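Local atomic coordinates of N-acetylglucosamine-6-phosphate deacetylase (Thermotoga maritima, PDB entry 1O12), a protein that probably removes the acetyl group from N-acetylglucosamine 6-phosphate by hydrolysis, using one bound divalent metal cation per subunit. Residues V234-I239 / K251-V256; D276-T279 / L284-K287; V354-D357 / N361-M364. One frame throughout, in Å; residues are numbered along the deposited sequence.

Interaction 1: V234-I239 / K251-V256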
loop_
_atom_site.group_PDB
_atom_site.type_symbol
_atom_site.label_atom_id
_atom_site.label_comp_id
_atom_site.label_asym_id
_atom_site.label_seq_id
_atom_site.Cartn_x
_atom_site.Cartn_y
_atom_site.Cartn_z
ATOM N N VAL A 234 9.879 8.675 4.000
ATOM C CA VAL A 234 8.940 9.777 3.746
ATOM C C VAL A 234 7.874 9.568 4.817
ATOM O O VAL A 234 7.275 8.484 4.891
ATOM C CB VAL A 234 8.214 9.647 2.372
ATOM C CG1 VAL A 234 6.953 10.499 2.368
ATOM C CG2 VAL A 234 9.114 10.070 1.257
ATOM N N LYS A 235 7.622 10.568 5.646
ATOM C CA LYS A 235 6.608 10.378 6.673
ATOM C C LYS A 235 5.252 10.890 6.170
ATOM O O LYS A 235 5.205 11.797 5.334
ATOM C CB LYS A 235 7.018 11.090 7.965
ATOM C CG LYS A 235 8.410 10.727 8.466
ATOM C CD LYS A 235 8.582 11.159 9.920
ATOM C CE LYS A 235 9.976 10.858 10.446
ATOM N NZ LYS A 235 10.404 9.464 10.103
ATOM N N LEU A 236 4.160 10.322 6.672
ATOM C CA LEU A 236 2.846 10.742 6.225
ATOM C C LEU A 236 2.032 11.257 7.379
ATOM O O LEU A 236 1.952 10.608 8.425
ATOM C CB LEU A 236 2.084 9.575 5.592
ATOM C CG LEU A 236 2.803 8.655 4.598
ATOM C CD1 LEU A 236 1.858 7.575 4.105
ATOM C CD2 LEU A 236 3.315 9.493 3.437
ATOM N N GLU A 237 1.421 12.426 7.230
ATOM C CA GLU A 237 0.611 12.864 8.337
ATOM C C GLU A 237 -0.799 12.288 8.113
ATOM O O GLU A 237 -1.258 12.187 6.993
ATOM C CB GLU A 237 0.668 14.406 8.506
ATOM C CG GLU A 237 -0.119 15.259 7.574
ATOM C CD GLU A 237 0.063 16.763 7.845
ATOM O OE1 GLU A 237 -0.805 17.532 7.400
ATOM O OE2 GLU A 237 1.065 17.190 8.476
ATOM N N LEU A 238 -1.448 11.859 9.187
ATOM C CA LEU A 238 -2.771 11.269 9.099
ATOM C C LEU A 238 -3.789 11.919 10.051
ATOM O O LEU A 238 -3.500 12.132 11.221
ATOM C CB LEU A 238 -2.701 9.787 9.454
ATOM C CG LEU A 238 -1.731 8.765 8.879
ATOM C CD1 LEU A 238 -2.147 7.393 9.455
ATOM C CD2 LEU A 238 -1.754 8.743 7.338
ATOM N N ILE A 239 -4.981 12.222 9.558
ATOM C CA ILE A 239 -6.017 12.787 10.419
ATOM C C ILE A 239 -6.881 11.618 10.902
ATOM O O ILE A 239 -7.688 11.112 10.131
ATOM C CB ILE A 239 -6.898 13.790 9.651
ATOM C CG1 ILE A 239 -6.050 14.969 9.172
ATOM C CG2 ILE A 239 -8.063 14.264 10.540
ATOM C CD1 ILE A 239 -6.705 15.772 8.059
ATOM N N LYS A 251 -5.575 1.476 9.173
ATOM C CA LYS A 251 -4.973 0.177 9.440
ATOM C C LYS A 251 -4.005 -0.210 8.330
ATOM O O LYS A 251 -2.962 -0.792 8.596
ATOM C CB LYS A 251 -6.040 -0.891 9.578
ATOM C CG LYS A 251 -5.714 -1.940 10.625
ATOM C CD LYS A 251 -6.964 -2.778 10.984
ATOM C CE LYS A 251 -8.110 -1.885 11.501
ATOM N NZ LYS A 251 -9.374 -2.630 11.834
ATOM N N LEU A 252 -4.356 0.124 7.092
ATOM C CA LEU A 252 -3.508 -0.160 5.936
ATOM C C LEU A 252 -2.240 0.711 5.953
ATOM O O LEU A 252 -1.123 0.202 5.821
ATOM C CB LEU A 252 -4.285 0.073 4.634
ATOM C CG LEU A 252 -3.505 -0.105 3.321
ATOM C CD1 LEU A 252 -2.726 -1.454 3.334
ATOM C CD2 LEU A 252 -4.480 -0.015 2.134
ATOM N N VAL A 253 -2.396 2.013 6.122
ATOM C CA VAL A 253 -1.217 2.873 6.155
ATOM C C VAL A 253 -0.290 2.422 7.291
ATOM O O VAL A 253 0.944 2.368 7.137
ATOM C CB VAL A 253 -1.582 4.345 6.349
ATOM C CG1 VAL A 253 -0.313 5.159 6.488
ATOM C CG2 VAL A 253 -2.398 4.827 5.175
ATOM N N TYR A 254 -0.879 2.070 8.426
ATOM C CA TYR A 254 -0.062 1.621 9.546
ATOM C C TYR A 254 0.720 0.364 9.146
ATOM O O TYR A 254 1.937 0.279 9.359
ATOM C CB TYR A 254 -0.936 1.350 10.755
ATOM C CG TYR A 254 -0.224 0.613 11.851
ATOM C CD1 TYR A 254 0.935 1.135 12.438
ATOM C CD2 TYR A 254 -0.725 -0.605 12.330
ATOM C CE1 TYR A 254 1.573 0.471 13.475
ATOM C CE2 TYR A 254 -0.099 -1.276 13.364
ATOM C CZ TYR A 254 1.046 -0.739 13.938
ATOM O OH TYR A 254 1.629 -1.396 15.002
ATOM N N LYS A 255 0.025 -0.588 8.534
ATOM C CA LYS A 255 0.642 -1.822 8.070
ATOM C C LYS A 255 1.855 -1.580 7.144
ATOM O O LYS A 255 2.901 -2.220 7.293
ATOM C CB LYS A 255 -0.396 -2.647 7.347
ATOM C CG LYS A 255 0.128 -3.952 6.816
ATOM C CD LYS A 255 -0.946 -4.630 5.987
ATOM C CE LYS A 255 -0.485 -5.988 5.506
ATOM N NZ LYS A 255 -0.341 -6.872 6.677
ATOM N N VAL A 256 1.715 -0.647 6.208
ATOM C CA VAL A 256 2.775 -0.327 5.256
ATOM C C VAL A 256 3.884 0.572 5.790
ATOM O O VAL A 256 5.059 0.302 5.579
ATOM C CB VAL A 256 2.197 0.384 4.021
ATOM C CG1 VAL A 256 3.297 0.648 3.014
ATOM C CG2 VAL A 256 1.065 -0.447 3.424
#
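L236 on strand 235-239 and V253 on helix 247-257 bring the two backbones nearest, their CA atoms 8.9 Å apart, a spacing bridged by aliphatic side chains. The contact is small and purely apolar, and it turns on one methyl, V253 CG1, which meets leucines from two places on the strand. L236 CD1 lies 4.0 Å from V253 CG1, the two side chains crossing at a slant. At L238 both branches take part: CD2 is 4.0 Å from V253 CG1 and CD1 is 4.1 Å from the same V253 methyl, while the two side chains run past each other in opposite directions. V253 presents CG1 because that branch stands opposite its own backbone N (chi1 175°). L236 and L238, two residues apart, point to the helix side of the strand. This is the strand-helix packing of a beta-alpha-beta unit, completed by strand 262-265, in the TIM-barrel fold of the amidohydrolases. I262 of that third strand touches both L238 and V253, and F210 packs on L236. E237, between the leucines, turns to the other side of the strand, where its carboxylate forms a salt bridge with R206 and is hydrogen-bonded to H61 ND1 and to the backbone N of H209, one of the iron ligands. The helix also meets the second subunit: L252 packs on L217 of the second subunit, V256 meets V256 of that subunit, and K255 NZ forms a salt bridge with its D232 OD1.

Interaction 2: D276-T279 / L284-K287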
loop_
_atom_site.group_PDB
_atom_site.type_symbol
_atom_site.label_atom_id
_atom_site.label_comp_id
_atom_site.label_asym_id
_atom_site.label_seq_id
_atom_site.Cartn_x
_atom_site.Cartn_y
_atom_site.Cartn_z
ATOM N N ASP A 276 -22.667 22.325 16.518
ATOM C CA ASP A 276 -22.708 22.262 15.064
ATOM C C ASP A 276 -23.243 23.596 14.551
ATOM O O ASP A 276 -24.441 23.768 14.350
ATOM C CB ASP A 276 -23.606 21.105 14.591
ATOM C CG ASP A 276 -22.969 19.734 14.816
ATOM O OD1 ASP A 276 -21.870 19.485 14.276
ATOM O OD2 ASP A 276 -23.567 18.906 15.533
ATOM N N GLY A 277 -22.347 24.553 14.355
ATOM C CA GLY A 277 -22.770 25.856 13.877
ATOM C C GLY A 277 -22.470 26.060 12.410
ATOM O O GLY A 277 -22.591 25.128 11.597
ATOM N N THR A 278 -22.064 27.285 12.073
ATOM C CA THR A 278 -21.751 27.622 10.690
ATOM C C THR A 278 -20.749 28.766 10.591
ATOM O O THR A 278 -21.135 29.931 10.639
ATOM C CB THR A 278 -23.030 28.016 9.930
ATOM O OG1 THR A 278 -23.965 26.930 9.989
ATOM C CG2 THR A 278 -22.714 28.344 8.477
ATOM N N THR A 279 -19.466 28.432 10.444
ATOM C CA THR A 279 -18.423 29.452 10.342
ATOM C C THR A 279 -17.756 29.456 8.966
ATOM O O THR A 279 -18.403 29.169 7.950
ATOM C CB THR A 279 -17.320 29.269 11.440
ATOM O OG1 THR A 279 -16.791 27.944 11.375
ATOM C CG2 THR A 279 -17.896 29.500 12.842
ATOM N N LEU A 284 -14.091 31.395 3.071
ATOM C CA LEU A 284 -14.998 30.353 2.562
ATOM C C LEU A 284 -15.938 29.868 3.652
ATOM O O LEU A 284 -15.495 29.599 4.766
ATOM C CB LEU A 284 -14.201 29.145 2.058
ATOM C CG LEU A 284 -13.363 29.368 0.807
ATOM C CD1 LEU A 284 -12.540 28.123 0.470
ATOM C CD2 LEU A 284 -14.302 29.725 -0.330
ATOM N N VAL A 285 -17.224 29.722 3.329
ATOM C CA VAL A 285 -18.202 29.256 4.318
ATOM C C VAL A 285 -18.126 27.735 4.515
ATOM O O VAL A 285 -17.934 26.970 3.564
ATOM C CB VAL A 285 -19.655 29.674 3.923
ATOM C CG1 VAL A 285 -20.661 29.018 4.854
ATOM C CG2 VAL A 285 -19.802 31.193 4.015
ATOM N N VAL A 286 -18.279 27.313 5.765
ATOM C CA VAL A 286 -18.207 25.909 6.128
ATOM C C VAL A 286 -19.383 25.562 7.026
ATOM O O VAL A 286 -19.754 26.341 7.900
ATOM C CB VAL A 286 -16.890 25.616 6.896
ATOM C CG1 VAL A 286 -16.664 24.143 7.005
ATOM C CG2 VAL A 286 -15.726 26.259 6.188
ATOM N N LYS A 287 -19.960 24.388 6.799
ATOM C CA LYS A 287 -21.095 23.911 7.578
ATOM C C LYS A 287 -20.591 22.746 8.385
ATOM O O LYS A 287 -19.878 21.890 7.857
ATOM C CB LYS A 287 -22.204 23.407 6.661
ATOM C CG LYS A 287 -22.728 24.422 5.659
ATOM C CD LYS A 287 -23.736 25.372 6.289
ATOM C CE LYS A 287 -24.423 26.217 5.209
ATOM N NZ LYS A 287 -25.051 25.381 4.126
#
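G277 passes K287 where the two arms of a beta hairpin, strands 278-280 and 285-289, draw together, G277 O lying 4.5 Å from K287 CA. From D276, whose OD1 is hydrogen-bonded to G291 N in the loop leading to strand 292-294, the third strand of this small antiparallel sheet, the chain runs through G277 to T278, which has two distinct branches at work. Its OG1 donates to G277 O over 2.8 Å, a bond that reaches the oxygen from above the carbonyl plane (47° out of it). Its CG2, placed opposite the backbone N, is turned to the other arm, 3.6 Å from V286 O and 3.8 Å from K287 CD. T278 and K287 thus lie side by side and point the same way; the bend of the lysine at chi2 (-81°) brings its CD alongside the threonine methyl, and T278 CG2 is also 4.2 Å from V285 CG1. T279 has its side chain on the face shared with V286. V286 is buried there against L281 and A301, the latter a predicted substrate-binding residue, and the side chain of L284 comes within about 5 Å of that of A138, another such residue, which places the hairpin beside the probable sugar-phosphate pocket. The two strands are only loosely paired, and the clear backbone bond between these segments is V286 N to T279 O, 2.9 Å long and nearly straight at 168°; V285 CG1 rests 3.8 Å from that same T279 oxygen.

Interaction 3: V354-D357 / N361-M364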
loop_
_atom_site.group_PDB
_atom_site.type_symbol
_atom_site.label_atom_id
_atom_site.label_comp_id
_atom_site.label_asym_id
_atom_site.label_seq_id
_atom_site.Cartn_x
_atom_site.Cartn_y
_atom_site.Cartn_z
ATOM N N VAL A 354 3.271 14.508 29.125
ATOM C CA VAL A 354 1.845 14.412 29.331
ATOM C C VAL A 354 1.559 13.152 30.140
ATOM O O VAL A 354 2.058 12.062 29.832
ATOM C CB VAL A 354 1.056 14.380 27.994
ATOM C CG1 VAL A 354 1.535 13.235 27.105
ATOM C CG2 VAL A 354 -0.451 14.277 28.283
ATOM N N LEU A 355 0.778 13.307 31.201
ATOM C CA LEU A 355 0.394 12.168 32.033
ATOM C C LEU A 355 -1.047 11.801 31.662
ATOM O O LEU A 355 -1.889 12.687 31.522
ATOM C CB LEU A 355 0.465 12.531 33.511
ATOM C CG LEU A 355 0.281 11.329 34.444
ATOM C CD1 LEU A 355 1.563 10.455 34.427
ATOM C CD2 LEU A 355 -0.021 11.830 35.860
ATOM N N LEU A 356 -1.328 10.506 31.509
ATOM C CA LEU A 356 -2.661 10.048 31.128
ATOM C C LEU A 356 -3.177 8.892 31.980
ATOM O O LEU A 356 -2.391 8.233 32.658
ATOM C CB LEU A 356 -2.626 9.595 29.677
ATOM C CG LEU A 356 -1.854 10.528 28.735
ATOM C CD1 LEU A 356 -0.378 10.159 28.692
ATOM C CD2 LEU A 356 -2.485 10.456 27.358
ATOM N N ASP A 357 -4.490 8.643 31.959
ATOM C CA ASP A 357 -5.017 7.486 32.689
ATOM C C ASP A 357 -4.827 6.330 31.695
ATOM O O ASP A 357 -4.431 6.576 30.546
ATOM C CB ASP A 357 -6.491 7.655 33.083
ATOM C CG ASP A 357 -7.417 7.738 31.899
ATOM O OD1 ASP A 357 -7.132 7.127 30.858
ATOM O OD2 ASP A 357 -8.465 8.404 32.008
ATOM N N ASN A 361 -6.702 9.212 28.717
ATOM C CA ASN A 361 -7.353 10.498 28.930
ATOM C C ASN A 361 -6.264 11.356 29.565
ATOM O O ASN A 361 -5.549 10.898 30.466
ATOM C CB ASN A 361 -8.528 10.373 29.885
ATOM C CG ASN A 361 -9.750 9.764 29.225
ATOM O OD1 ASN A 361 -10.146 10.180 28.126
ATOM N ND2 ASN A 361 -10.367 8.786 29.893
ATOM N N VAL A 362 -6.107 12.577 29.069
ATOM C CA VAL A 362 -5.089 13.464 29.617
ATOM C C VAL A 362 -5.478 13.900 31.011
ATOM O O VAL A 362 -6.632 14.298 31.250
ATOM C CB VAL A 362 -4.910 14.741 28.799
ATOM C CG1 VAL A 362 -3.845 15.594 29.455
ATOM C CG2 VAL A 362 -4.542 14.403 27.342
ATOM N N VAL A 363 -4.525 13.804 31.929
ATOM C CA VAL A 363 -4.779 14.216 33.286
ATOM C C VAL A 363 -3.764 15.272 33.736
ATOM O O VAL A 363 -3.935 15.911 34.754
ATOM C CB VAL A 363 -4.828 12.972 34.261
ATOM C CG1 VAL A 363 -4.478 11.716 33.523
ATOM C CG2 VAL A 363 -3.891 13.149 35.440
HETATM N N MSE A 364 -2.720 15.491 32.963
HETATM C CA MSE A 364 -1.737 16.486 33.353
HETATM C C MSE A 364 -0.722 16.734 32.253
HETATM O O MSE A 364 -0.221 15.798 31.626
HETATM C CB MSE A 364 -1.013 16.047 34.630
HETATM C CG MSE A 364 0.020 17.067 35.116
HETATM SE SE MSE A 364 0.734 16.761 36.951
HETATM C CE MSE A 364 2.586 16.268 36.587
#
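L355 faces both V363 and M364 across a beta hairpin, strands 353-356 and 362-367, and this doubling is a classic beta bulge. Among the backbone bonds, L355 O accepts two: a short one from V363 N at 2.9 Å and a longer, bent one from M364 N at 3.3 Å. L355 N returns a bond to M364 O. Beyond the bulge the register has shifted by one, pairing L356 with V362, and D357 N donates to N361 O. Apolar contacts fall on two faces. On that of V354, L356 and V362, V354 CG2 lies 3.8 Å from V362 CG1, the side chains crossing at about a right angle. On the other, L355 CB sits 4.0 Å from CB of M364, a selenomethionine, while L355 CD2 approaches V363 CG2 at 4.1 Å. Neighbouring strands flank the hairpin: V354 and L356 pack on M54 of strand 52-59, and V362 and M364 touch F373 and V371 of strand 370-374. Polar side chains close the turn end. The D357 carboxylate, held with CG between the backbone N and the carbonyl carbon (chi1 64°), swings to N361; the link from N361 ND2 to D357 OD2 is less sure because that oxygen is modelled too close to a neighbour. The firmer bond, which ties the backbone at the start of the second segment to the aspartate side chain, is N361 N to D357 OD1, 3.0 Å and nearly straight.

In the fold
The three contacts follow one another along the chain without overlap and do not touch. Interaction 1 belongs to a beta-alpha-beta unit of the barrel, with its helix at the subunit interface. Interaction 2 comes next, in a separate three-stranded antiparallel sheet beside the predicted substrate residues; its centre is 29 Å from that of interaction 1, the nearest atoms about 13 Å apart. Interaction 3, 25 Å from interaction 1 and 32 Å from interaction 2 between centres, is near the C-terminal end. The strand-helix layer of the barrel, a pocket-side hairpin and a late hairpin whose first strand also pairs with strand 52-59, far earlier in the sequence, are thus built by separate local contacts.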